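PDB 1WWZ: N-acetyltransferase domain-containing protein from Pyrococcus horikoshii, which binds acetyl coenzyme A and, as a member of the GNAT family, probably transfers its acetyl group to an acceptor that is not known. Local coordinates for residues V23-Y28 with E37-A42; F58-G63 with R104-T109; T120-V125 with W150-K155. All coordinates share one frame; numbering follows the deposited sequence.

Contact 1. Residues V23-Y28 with E37-A42; sequences VYMSGY and EGRDYA. With ACO (acetyl coenzyme *a), chain C.
Y24 points its ring at A42 because CG stands anti to the backbone N (chi1 -180°), and M25 folds back through chi2 (-55°) and chi3 (-71°), which carries SD and CE over the start of the neighbouring helix. This is a helix-helix contact in the N-terminal part of a GNAT acetyltransferase fold. The last turn of helix 14-27 meets the first turn of helix 38-53 at a steep crossing. The contact is small and mostly apolar. A42 CB sits 3.4 Å from Y24 CD2, and A42 CA lies over one face of that ring, toward its rim. The opposite face is covered by Y28, whose CD1 stands above the ring centre. M25, partly exposed, packs beside it. Its SD is 3.9 Å from A42 CB, its CE rests against the G38 carbonyl group, and its CG meets the CG of R39. The guanidinium of R39 turns back to helix 14-27 and forms a salt bridge with D22. Y28, just past the helix end, lays its own ring against the pantetheine arm of acetyl-CoA, with C6P 3.7 Å above the plane. The Y24 ring is thus sandwiched between A42 of the second helix and Y28, a residue of the cofactor pocket. The Y24 hydroxyl is hydrogen-bonded to G35 O, and it also touches the edge of the Y41 ring, with OH 3.3 Å from Y41 CE2.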
# COMPACT_ATOMS: atom_id res chain seq x y z
N VAL A 23 21.88 -5.65 2.24
CA VAL A 23 20.89 -4.75 1.65
C VAL A 23 21.17 -3.32 2.10
O VAL A 23 21.14 -2.38 1.30
CB VAL A 23 19.46 -5.14 2.09
CG1 VAL A 23 18.47 -4.04 1.70
CG2 VAL A 23 19.06 -6.45 1.43
N TYR A 24 21.43 -3.16 3.39
CA TYR A 24 21.71 -1.85 3.96
C TYR A 24 22.95 -1.23 3.32
O TYR A 24 22.92 -0.08 2.88
CB TYR A 24 21.92 -2.00 5.47
CG TYR A 24 22.21 -0.72 6.20
CD1 TYR A 24 21.22 -0.07 6.95
CD2 TYR A 24 23.49 -0.16 6.18
CE1 TYR A 24 21.50 1.10 7.65
CE2 TYR A 24 23.78 1.00 6.88
CZ TYR A 24 22.79 1.63 7.62
OH TYR A 24 23.08 2.76 8.32
N MET A 25 24.05 -1.99 3.28
CA MET A 25 25.29 -1.49 2.69
C MET A 25 25.13 -1.14 1.22
O MET A 25 25.69 -0.16 0.73
CB MET A 25 26.40 -2.54 2.85
CG MET A 25 26.77 -2.87 4.29
SD MET A 25 27.23 -1.41 5.25
CE MET A 25 28.83 -1.00 4.53
N SER A 26 24.36 -1.96 0.50
CA SER A 26 24.11 -1.73 -0.91
C SER A 26 23.30 -0.46 -1.12
O SER A 26 23.65 0.39 -1.94
CB SER A 26 23.35 -2.93 -1.50
OG SER A 26 22.88 -2.64 -2.81
N GLY A 27 22.22 -0.33 -0.36
CA GLY A 27 21.36 0.83 -0.49
C GLY A 27 21.98 2.14 -0.03
O GLY A 27 21.69 3.19 -0.60
N TYR A 28 22.81 2.10 1.01
CA TYR A 28 23.43 3.32 1.51
C TYR A 28 24.76 3.68 0.85
O TYR A 28 25.43 4.62 1.28
CB TYR A 28 23.64 3.24 3.02
CG TYR A 28 22.43 3.72 3.81
CD1 TYR A 28 21.53 2.81 4.37
CD2 TYR A 28 22.18 5.08 3.95
CE1 TYR A 28 20.41 3.26 5.05
CE2 TYR A 28 21.05 5.54 4.63
CZ TYR A 28 20.17 4.62 5.18
OH TYR A 28 19.05 5.06 5.84
N GLU A 37 29.88 4.14 7.96
CA GLU A 37 30.88 3.39 7.20
C GLU A 37 31.15 2.02 7.80
O GLU A 37 31.28 1.88 9.02
CB GLU A 37 32.20 4.17 7.12
CG GLU A 37 32.14 5.43 6.27
CD GLU A 37 32.33 5.16 4.78
OE1 GLU A 37 32.10 4.01 4.35
OE2 GLU A 37 32.70 6.10 4.05
N GLY A 38 31.22 1.00 6.95
CA GLY A 38 31.49 -0.35 7.41
C GLY A 38 30.27 -1.15 7.80
O GLY A 38 29.24 -0.59 8.18
N ARG A 39 30.39 -2.47 7.70
CA ARG A 39 29.30 -3.37 8.04
C ARG A 39 28.99 -3.36 9.54
O ARG A 39 27.88 -3.67 9.95
CB ARG A 39 29.64 -4.79 7.59
CG ARG A 39 29.76 -4.95 6.08
CD ARG A 39 30.23 -6.35 5.71
NE ARG A 39 29.26 -7.39 6.05
CZ ARG A 39 28.15 -7.63 5.36
NH1 ARG A 39 27.87 -6.92 4.28
NH2 ARG A 39 27.33 -8.59 5.76
N ASP A 40 29.99 -2.99 10.35
CA ASP A 40 29.81 -2.94 11.80
C ASP A 40 28.74 -1.92 12.19
O ASP A 40 27.87 -2.21 13.01
CB ASP A 40 31.13 -2.60 12.49
CG ASP A 40 32.14 -3.72 12.39
OD1 ASP A 40 32.50 -4.10 11.25
OD2 ASP A 40 32.58 -4.22 13.44
N TYR A 41 28.82 -0.72 11.62
CA TYR A 41 27.84 0.32 11.92
C TYR A 41 26.45 -0.22 11.59
O TYR A 41 25.53 -0.13 12.41
CB TYR A 41 28.11 1.57 11.07
CG TYR A 41 27.11 2.69 11.31
CD1 TYR A 41 27.41 3.77 12.13
CD2 TYR A 41 25.84 2.65 10.71
CE1 TYR A 41 26.48 4.79 12.35
CE2 TYR A 41 24.91 3.66 10.94
CZ TYR A 41 25.24 4.73 11.76
OH TYR A 41 24.32 5.73 11.97
N ALA A 42 26.32 -0.78 10.39
CA ALA A 42 25.05 -1.34 9.94
C ALA A 42 24.57 -2.45 10.87
O ALA A 42 23.41 -2.47 11.26
CB ALA A 42 25.20 -1.88 8.52
N1A ACO C . 14.77 10.91 -6.88
C2A ACO C . 13.51 11.34 -7.01
N3A ACO C . 12.39 10.71 -6.55
C4A ACO C . 12.67 9.50 -5.90
C5A ACO C . 13.94 8.99 -5.73
C6A ACO C . 15.05 9.76 -6.27
N6A ACO C . 16.32 9.34 -6.17
N7A ACO C . 13.89 7.78 -5.05
C8A ACO C . 12.61 7.60 -4.82
N9A ACO C . 11.80 8.62 -5.31
C1B ACO C . 10.35 8.76 -5.24
C2B ACO C . 9.64 8.66 -6.60
O2B ACO C . 8.42 9.42 -6.49
C3B ACO C . 9.49 7.13 -6.79
O3B ACO C . 8.35 6.93 -7.65
P3B ACO C . 8.37 6.80 -9.25
O7A ACO C . 8.91 8.12 -9.71
O8A ACO C . 6.98 6.60 -9.64
O9A ACO C . 9.25 5.65 -9.57
C4B ACO C . 9.19 6.66 -5.39
O4B ACO C . 9.73 7.72 -4.54
C5B ACO C . 9.94 5.42 -4.95
O5B ACO C . 9.94 4.37 -5.90
P1A ACO C . 10.51 2.95 -5.46
O1A ACO C . 10.98 2.27 -6.67
O2A ACO C . 9.44 2.25 -4.64
O3A ACO C . 11.86 3.42 -4.65
P2A ACO C . 12.89 2.52 -3.93
O4A ACO C . 14.17 2.89 -4.55
O5A ACO C . 12.42 1.11 -4.06
O6A ACO C . 12.86 2.93 -2.43
CBP ACO C . 14.34 4.23 -0.88
CCP ACO C . 13.23 4.28 -1.90
CDP ACO C . 14.52 5.69 -0.35
CEP ACO C . 13.96 3.25 0.26
CAP ACO C . 15.63 3.70 -1.61
OAP ACO C . 16.00 4.62 -2.64
C9P ACO C . 16.88 3.53 -0.71
O9P ACO C . 17.14 2.46 -0.17
N8P ACO C . 17.68 4.63 -0.54
C7P ACO C . 18.91 4.66 0.29
C6P ACO C . 18.64 4.62 1.81
C5P ACO C . 17.81 5.79 2.28
O5P ACO C . 18.08 6.96 1.92
N4P ACO C . 16.80 5.56 3.10
C3P ACO C . 15.80 6.40 3.77
C2P ACO C . 16.52 6.96 5.00
S1P ACO C . 15.27 8.00 5.94
C ACO C . 14.82 7.00 7.00
O ACO C . 15.21 5.76 7.19
CH3 ACO C . 13.72 7.18 8.21

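Contact 2. Residues F58-G63 with R104-T109. With ACO (acetyl coenzyme *a), chain C.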
# COMPACT_ATOMS: atom_id res chain seq x y z
N PHE A 58 9.58 -5.01 8.73
CA PHE A 58 9.07 -5.61 7.50
C PHE A 58 10.16 -5.73 6.45
O PHE A 58 10.98 -4.83 6.28
CB PHE A 58 7.94 -4.75 6.93
CG PHE A 58 6.68 -4.79 7.73
CD1 PHE A 58 5.78 -5.83 7.57
CD2 PHE A 58 6.42 -3.81 8.68
CE1 PHE A 58 4.62 -5.89 8.34
CE2 PHE A 58 5.27 -3.86 9.46
CZ PHE A 58 4.37 -4.91 9.29
N VAL A 59 10.17 -6.86 5.74
CA VAL A 59 11.15 -7.06 4.68
C VAL A 59 10.47 -7.33 3.35
O VAL A 59 9.39 -7.92 3.30
CB VAL A 59 12.09 -8.25 5.00
CG1 VAL A 59 12.94 -7.93 6.22
CG2 VAL A 59 11.28 -9.52 5.21
N ALA A 60 11.09 -6.86 2.28
CA ALA A 60 10.58 -7.07 0.93
C ALA A 60 11.44 -8.21 0.39
O ALA A 60 12.66 -8.18 0.51
CB ALA A 60 10.77 -5.82 0.07
N LYS A 61 10.80 -9.22 -0.18
CA LYS A 61 11.54 -10.35 -0.71
C LYS A 61 11.16 -10.71 -2.13
O LYS A 61 10.01 -10.60 -2.55
CB LYS A 61 11.35 -11.57 0.20
CG LYS A 61 11.89 -11.39 1.60
CD LYS A 61 11.59 -12.59 2.49
CE LYS A 61 12.26 -13.86 1.97
NZ LYS A 61 11.94 -15.03 2.82
N VAL A 62 12.17 -11.13 -2.89
CA VAL A 62 12.00 -11.56 -4.26
C VAL A 62 12.69 -12.91 -4.25
O VAL A 62 13.91 -13.00 -4.38
CB VAL A 62 12.71 -10.63 -5.25
CG1 VAL A 62 12.52 -11.14 -6.67
CG2 VAL A 62 12.16 -9.22 -5.12
N GLY A 63 11.91 -13.97 -4.05
CA GLY A 63 12.47 -15.30 -3.97
C GLY A 63 12.82 -15.56 -2.51
O GLY A 63 12.01 -15.30 -1.62
N ARG A 104 8.07 1.79 -2.28
CA ARG A 104 6.69 2.23 -2.17
C ARG A 104 5.86 1.17 -1.44
O ARG A 104 5.06 1.50 -0.57
CB ARG A 104 6.11 2.46 -3.57
CG ARG A 104 4.69 2.99 -3.60
CD ARG A 104 4.17 3.04 -5.03
NE ARG A 104 4.91 3.99 -5.87
CZ ARG A 104 4.74 5.31 -5.83
NH1 ARG A 104 3.86 5.85 -5.00
NH2 ARG A 104 5.44 6.09 -6.64
N LYS A 105 6.06 -0.10 -1.79
CA LYS A 105 5.31 -1.18 -1.15
C LYS A 105 5.62 -1.27 0.34
O LYS A 105 4.72 -1.47 1.17
CB LYS A 105 5.63 -2.52 -1.81
CG LYS A 105 5.24 -2.59 -3.28
CD LYS A 105 5.55 -3.97 -3.86
CE LYS A 105 4.63 -5.04 -3.29
NZ LYS A 105 3.21 -4.78 -3.66
N LEU A 106 6.89 -1.10 0.68
CA LEU A 106 7.29 -1.15 2.07
C LEU A 106 6.71 0.02 2.85
O LEU A 106 6.27 -0.14 3.98
CB LEU A 106 8.82 -1.16 2.18
CG LEU A 106 9.51 -2.49 1.86
CD1 LEU A 106 11.01 -2.27 1.74
CD2 LEU A 106 9.21 -3.52 2.96
N LEU A 107 6.70 1.21 2.24
CA LEU A 107 6.17 2.39 2.91
C LEU A 107 4.66 2.27 3.15
O LEU A 107 4.17 2.62 4.22
CB LEU A 107 6.49 3.66 2.11
CG LEU A 107 6.15 5.01 2.76
CD1 LEU A 107 6.76 5.09 4.16
CD2 LEU A 107 6.68 6.14 1.89
N ILE A 108 3.94 1.78 2.15
CA ILE A 108 2.50 1.60 2.28
C ILE A 108 2.23 0.60 3.41
O ILE A 108 1.32 0.79 4.22
CB ILE A 108 1.89 1.09 0.95
CG1 ILE A 108 1.92 2.22 -0.08
CG2 ILE A 108 0.46 0.59 1.18
CD1 ILE A 108 1.48 1.80 -1.49
N THR A 109 3.02 -0.47 3.45
CA THR A 109 2.88 -1.48 4.49
C THR A 109 3.11 -0.83 5.85
O THR A 109 2.38 -1.09 6.81
CB THR A 109 3.91 -2.61 4.30
OG1 THR A 109 3.65 -3.27 3.06
CG2 THR A 109 3.82 -3.63 5.43
N1A ACO C . 14.77 10.91 -6.88
C2A ACO C . 13.51 11.34 -7.01
N3A ACO C . 12.39 10.71 -6.55
C4A ACO C . 12.67 9.50 -5.90
C5A ACO C . 13.94 8.99 -5.73
C6A ACO C . 15.05 9.76 -6.27
N6A ACO C . 16.32 9.34 -6.17
N7A ACO C . 13.89 7.78 -5.05
C8A ACO C . 12.61 7.60 -4.82
N9A ACO C . 11.80 8.62 -5.31
C1B ACO C . 10.35 8.76 -5.24
C2B ACO C . 9.64 8.66 -6.60
O2B ACO C . 8.42 9.42 -6.49
C3B ACO C . 9.49 7.13 -6.79
O3B ACO C . 8.35 6.93 -7.65
P3B ACO C . 8.37 6.80 -9.25
O7A ACO C . 8.91 8.12 -9.71
O8A ACO C . 6.98 6.60 -9.64
O9A ACO C . 9.25 5.65 -9.57
C4B ACO C . 9.19 6.66 -5.39
O4B ACO C . 9.73 7.72 -4.54
C5B ACO C . 9.94 5.42 -4.95
O5B ACO C . 9.94 4.37 -5.90
P1A ACO C . 10.51 2.95 -5.46
O1A ACO C . 10.98 2.27 -6.67
O2A ACO C . 9.44 2.25 -4.64
O3A ACO C . 11.86 3.42 -4.65
P2A ACO C . 12.89 2.52 -3.93
O4A ACO C . 14.17 2.89 -4.55
O5A ACO C . 12.42 1.11 -4.06
O6A ACO C . 12.86 2.93 -2.43
CBP ACO C . 14.34 4.23 -0.88
CCP ACO C . 13.23 4.28 -1.90
CDP ACO C . 14.52 5.69 -0.35
CEP ACO C . 13.96 3.25 0.26
CAP ACO C . 15.63 3.70 -1.61
OAP ACO C . 16.00 4.62 -2.64
C9P ACO C . 16.88 3.53 -0.71
O9P ACO C . 17.14 2.46 -0.17
N8P ACO C . 17.68 4.63 -0.54
C7P ACO C . 18.91 4.66 0.29
C6P ACO C . 18.64 4.62 1.81
C5P ACO C . 17.81 5.79 2.28
O5P ACO C . 18.08 6.96 1.92
N4P ACO C . 16.80 5.56 3.10
C3P ACO C . 15.80 6.40 3.77
C2P ACO C . 16.52 6.96 5.00
S1P ACO C . 15.27 8.00 5.94
C ACO C . 14.82 7.00 7.00
O ACO C . 15.21 5.76 7.19
CH3 ACO C . 13.72 7.18 8.21
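A CH-pi contact is the distinctive feature here: T109 CG2 stands over the face of the F58 ring, 3.7 Å from its centroid and 14° off the normal. CG2 is anti to the backbone N of T109 (OG1 chi1 -63°), and this aims the methyl at the strand while OG1 lies 2.8 Å from K105 O of its own helix. The methyl is nearest the CD1 side of the ring. F113 meets the same ring edge-to-face. One turn back along the helix, L106 splits its two branches over the strand. CD1 packs on A60 CB at 3.9 Å, and CD2 lies against the backbone at A60 N and F58 O. The L106 side chain also touches I6, I70 and F91, so it reaches neighbouring strands of the sheet. R104 faces the cofactor instead. Its backbone N gives a 2.8 Å hydrogen bond to O2A of the acetyl-CoA pyrophosphate, and its NH2 makes a weak one to O8A of the 3'-phosphate. R104 NH1 is held by K138 O of the second subunit. Helix 102-115 therefore covers the sheet with L106 and T109 and holds phosphate oxygen with its N-terminal part, as in the pyrophosphate-binding helix of GNAT acetyltransferases.

Contact 3. Residues T120-V125 with W150-K155; sequences TIELWV and WVRMIK. With ACO (acetyl coenzyme *a), chain C.
E122 OE1 is gripped by two groups, R152 NH1 across the strands at 2.9 Å and the hydroxyl of S78. The arginine comes from the anti side of the carboxylate, 27° out of its plane, and the hydrogen bond is bent, with 136° at the hydrogen. The two flat groups stand nearly at right angles, 86° between planes. R152 NH1 has a second acid partner in E81. Strands 120-126 and 150-156 pair antiparallel here, within the mixed sheet of the GNAT fold. I121 with K155, L123 with M153 and V125 with V151 are hydrogen-bonded pairs, each closed by two backbone bonds. M153 N to L123 O is 2.8 Å. On the face that holds E122, the W124 ring lies across R152. R152 CB sits 3.5 Å from the centroid of the six-membered ring, over its face, and CD touches CZ2 at the rim. Further along, T120 CG2 presses on I154 CD1 at 3.3 Å, tighter than usual. The other face carries L123, V125 and M153, with V125 CG1 3.9 Å from M153 SD. One face thus pairs charges in a buried setting, which probably keeps E122 ionised. On the other, L123 and V125 set apolar side chains beside the thioester, L123 CB 4.0 Å from the acetyl methyl, which the carbonyl W124 O also nears.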
# COMPACT_ATOMS: atom_id res chain seq x y z
N THR A 120 0.10 9.77 14.36
CA THR A 120 1.24 10.56 13.92
C THR A 120 2.44 9.66 13.67
O THR A 120 2.70 8.73 14.44
CB THR A 120 1.63 11.60 14.98
OG1 THR A 120 0.51 12.44 15.27
CG2 THR A 120 2.78 12.45 14.50
N ILE A 121 3.17 9.92 12.59
CA ILE A 121 4.36 9.15 12.26
C ILE A 121 5.51 10.14 12.07
O ILE A 121 5.41 11.09 11.29
CB ILE A 121 4.18 8.32 10.98
CG1 ILE A 121 3.02 7.34 11.16
CG2 ILE A 121 5.47 7.54 10.68
CD1 ILE A 121 2.66 6.56 9.91
N GLU A 122 6.60 9.90 12.79
CA GLU A 122 7.77 10.77 12.74
C GLU A 122 9.00 10.06 12.19
O GLU A 122 9.14 8.84 12.33
CB GLU A 122 8.05 11.29 14.16
CG GLU A 122 9.27 12.17 14.33
CD GLU A 122 9.47 12.57 15.78
OE1 GLU A 122 8.88 13.58 16.22
OE2 GLU A 122 10.20 11.85 16.49
N LEU A 123 9.88 10.81 11.54
CA LEU A 123 11.10 10.25 10.99
C LEU A 123 12.15 11.33 10.77
O LEU A 123 11.84 12.52 10.71
CB LEU A 123 10.82 9.53 9.65
CG LEU A 123 10.34 10.41 8.49
CD1 LEU A 123 11.55 11.08 7.81
CD2 LEU A 123 9.60 9.56 7.46
N TRP A 124 13.40 10.90 10.67
CA TRP A 124 14.52 11.79 10.42
C TRP A 124 15.21 11.29 9.16
O TRP A 124 15.45 10.09 9.01
CB TRP A 124 15.51 11.80 11.59
CG TRP A 124 14.99 12.47 12.82
CD1 TRP A 124 14.27 11.90 13.84
CD2 TRP A 124 15.16 13.85 13.18
NE1 TRP A 124 14.00 12.83 14.81
CE2 TRP A 124 14.53 14.04 14.43
CE3 TRP A 124 15.79 14.94 12.57
CZ2 TRP A 124 14.51 15.28 15.08
CZ3 TRP A 124 15.77 16.18 13.22
CH2 TRP A 124 15.14 16.33 14.46
N VAL A 125 15.52 12.21 8.26
CA VAL A 125 16.17 11.86 7.01
C VAL A 125 17.30 12.84 6.72
O VAL A 125 17.24 14.00 7.12
CB VAL A 125 15.14 11.86 5.85
CG1 VAL A 125 14.42 13.19 5.79
CG2 VAL A 125 15.83 11.56 4.53
N TRP A 150 20.44 16.40 9.87
CA TRP A 150 19.16 15.69 9.82
C TRP A 150 17.91 16.56 9.77
O TRP A 150 17.83 17.59 10.44
CB TRP A 150 19.05 14.73 11.02
CG TRP A 150 20.20 13.78 11.14
CD1 TRP A 150 21.32 13.93 11.91
CD2 TRP A 150 20.36 12.55 10.42
NE1 TRP A 150 22.17 12.87 11.71
CE2 TRP A 150 21.61 12.01 10.80
CE3 TRP A 150 19.58 11.86 9.49
CZ2 TRP A 150 22.09 10.80 10.29
CZ3 TRP A 150 20.06 10.66 8.97
CH2 TRP A 150 21.30 10.15 9.37
N VAL A 151 16.94 16.11 8.99
CA VAL A 151 15.66 16.79 8.83
C VAL A 151 14.54 15.92 9.42
O VAL A 151 14.51 14.71 9.20
CB VAL A 151 15.34 17.03 7.34
CG1 VAL A 151 13.95 17.63 7.19
CG2 VAL A 151 16.39 17.94 6.74
N ARG A 152 13.64 16.53 10.19
CA ARG A 152 12.54 15.79 10.79
C ARG A 152 11.27 15.96 9.97
O ARG A 152 10.89 17.08 9.59
CB ARG A 152 12.27 16.26 12.23
CG ARG A 152 11.23 15.41 12.98
CD ARG A 152 11.08 15.84 14.45
NE ARG A 152 10.37 17.11 14.60
CZ ARG A 152 9.07 17.23 14.90
NH1 ARG A 152 8.32 16.15 15.09
NH2 ARG A 152 8.52 18.43 14.99
N MET A 153 10.61 14.84 9.68
CA MET A 153 9.38 14.86 8.91
C MET A 153 8.28 14.19 9.71
O MET A 153 8.54 13.27 10.49
CB MET A 153 9.57 14.16 7.56
CG MET A 153 10.60 14.86 6.69
SD MET A 153 10.74 14.19 5.04
CE MET A 153 9.29 14.94 4.26
N ILE A 154 7.06 14.65 9.51
CA ILE A 154 5.94 14.10 10.26
C ILE A 154 4.70 13.96 9.37
O ILE A 154 4.52 14.72 8.43
CB ILE A 154 5.60 15.02 11.46
CG1 ILE A 154 4.80 14.26 12.51
CG2 ILE A 154 4.84 16.25 10.99
CD1 ILE A 154 5.68 13.53 13.50
N LYS A 155 3.88 12.96 9.68
CA LYS A 155 2.61 12.74 9.02
C LYS A 155 1.49 12.57 10.04
O LYS A 155 1.53 11.75 10.95
CB LYS A 155 2.72 11.49 8.14
CG LYS A 155 1.43 11.18 7.37
CD LYS A 155 1.55 9.95 6.47
CE LYS A 155 0.21 9.58 5.82
NZ LYS A 155 -0.25 10.67 4.96
N1A ACO C . 14.77 10.91 -6.88
C2A ACO C . 13.51 11.34 -7.01
N3A ACO C . 12.39 10.71 -6.55
C4A ACO C . 12.67 9.50 -5.90
C5A ACO C . 13.94 8.99 -5.73
C6A ACO C . 15.05 9.76 -6.27
N6A ACO C . 16.32 9.34 -6.17
N7A ACO C . 13.89 7.78 -5.05
C8A ACO C . 12.61 7.60 -4.82
N9A ACO C . 11.80 8.62 -5.31
C1B ACO C . 10.35 8.76 -5.24
C2B ACO C . 9.64 8.66 -6.60
O2B ACO C . 8.42 9.42 -6.49
C3B ACO C . 9.49 7.13 -6.79
O3B ACO C . 8.35 6.93 -7.65
P3B ACO C . 8.37 6.80 -9.25
O7A ACO C . 8.91 8.12 -9.71
O8A ACO C . 6.98 6.60 -9.64
O9A ACO C . 9.25 5.65 -9.57
C4B ACO C . 9.19 6.66 -5.39
O4B ACO C . 9.73 7.72 -4.54
C5B ACO C . 9.94 5.42 -4.95
O5B ACO C . 9.94 4.37 -5.90
P1A ACO C . 10.51 2.95 -5.46
O1A ACO C . 10.98 2.27 -6.67
O2A ACO C . 9.44 2.25 -4.64
O3A ACO C . 11.86 3.42 -4.65
P2A ACO C . 12.89 2.52 -3.93
O4A ACO C . 14.17 2.89 -4.55
O5A ACO C . 12.42 1.11 -4.06
O6A ACO C . 12.86 2.93 -2.43
CBP ACO C . 14.34 4.23 -0.88
CCP ACO C . 13.23 4.28 -1.90
CDP ACO C . 14.52 5.69 -0.35
CEP ACO C . 13.96 3.25 0.26
CAP ACO C . 15.63 3.70 -1.61
OAP ACO C . 16.00 4.62 -2.64
C9P ACO C . 16.88 3.53 -0.71
O9P ACO C . 17.14 2.46 -0.17
N8P ACO C . 17.68 4.63 -0.54
C7P ACO C . 18.91 4.66 0.29
C6P ACO C . 18.64 4.62 1.81
C5P ACO C . 17.81 5.79 2.28
O5P ACO C . 18.08 6.96 1.92
N4P ACO C . 16.80 5.56 3.10
C3P ACO C . 15.80 6.40 3.77
C2P ACO C . 16.52 6.96 5.00
S1P ACO C . 15.27 8.00 5.94
C ACO C . 14.82 7.00 7.00
O ACO C . 15.21 5.76 7.19
CH3 ACO C . 13.72 7.18 8.21

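Contact 1 is partly buried and lies toward the surface, whereas contacts 2 and 3 are buried and reach the same sheet on opposite sides of the chain's centre. Contact 1 joins two helices and contact 2 a helix to a strand, both through apolar side chains. Contact 3 joins two strands through backbone bonds and adds a salt bridge. The chain links them in series: helix 38-53 runs into strand 57-62, and helix 102-115 into strand 120-126. All three touch one acetyl-CoA, at the pantetheine arm, the phosphates and the acetyl end respectively. Their centres are 19 to 22 Å apart, and none touches another.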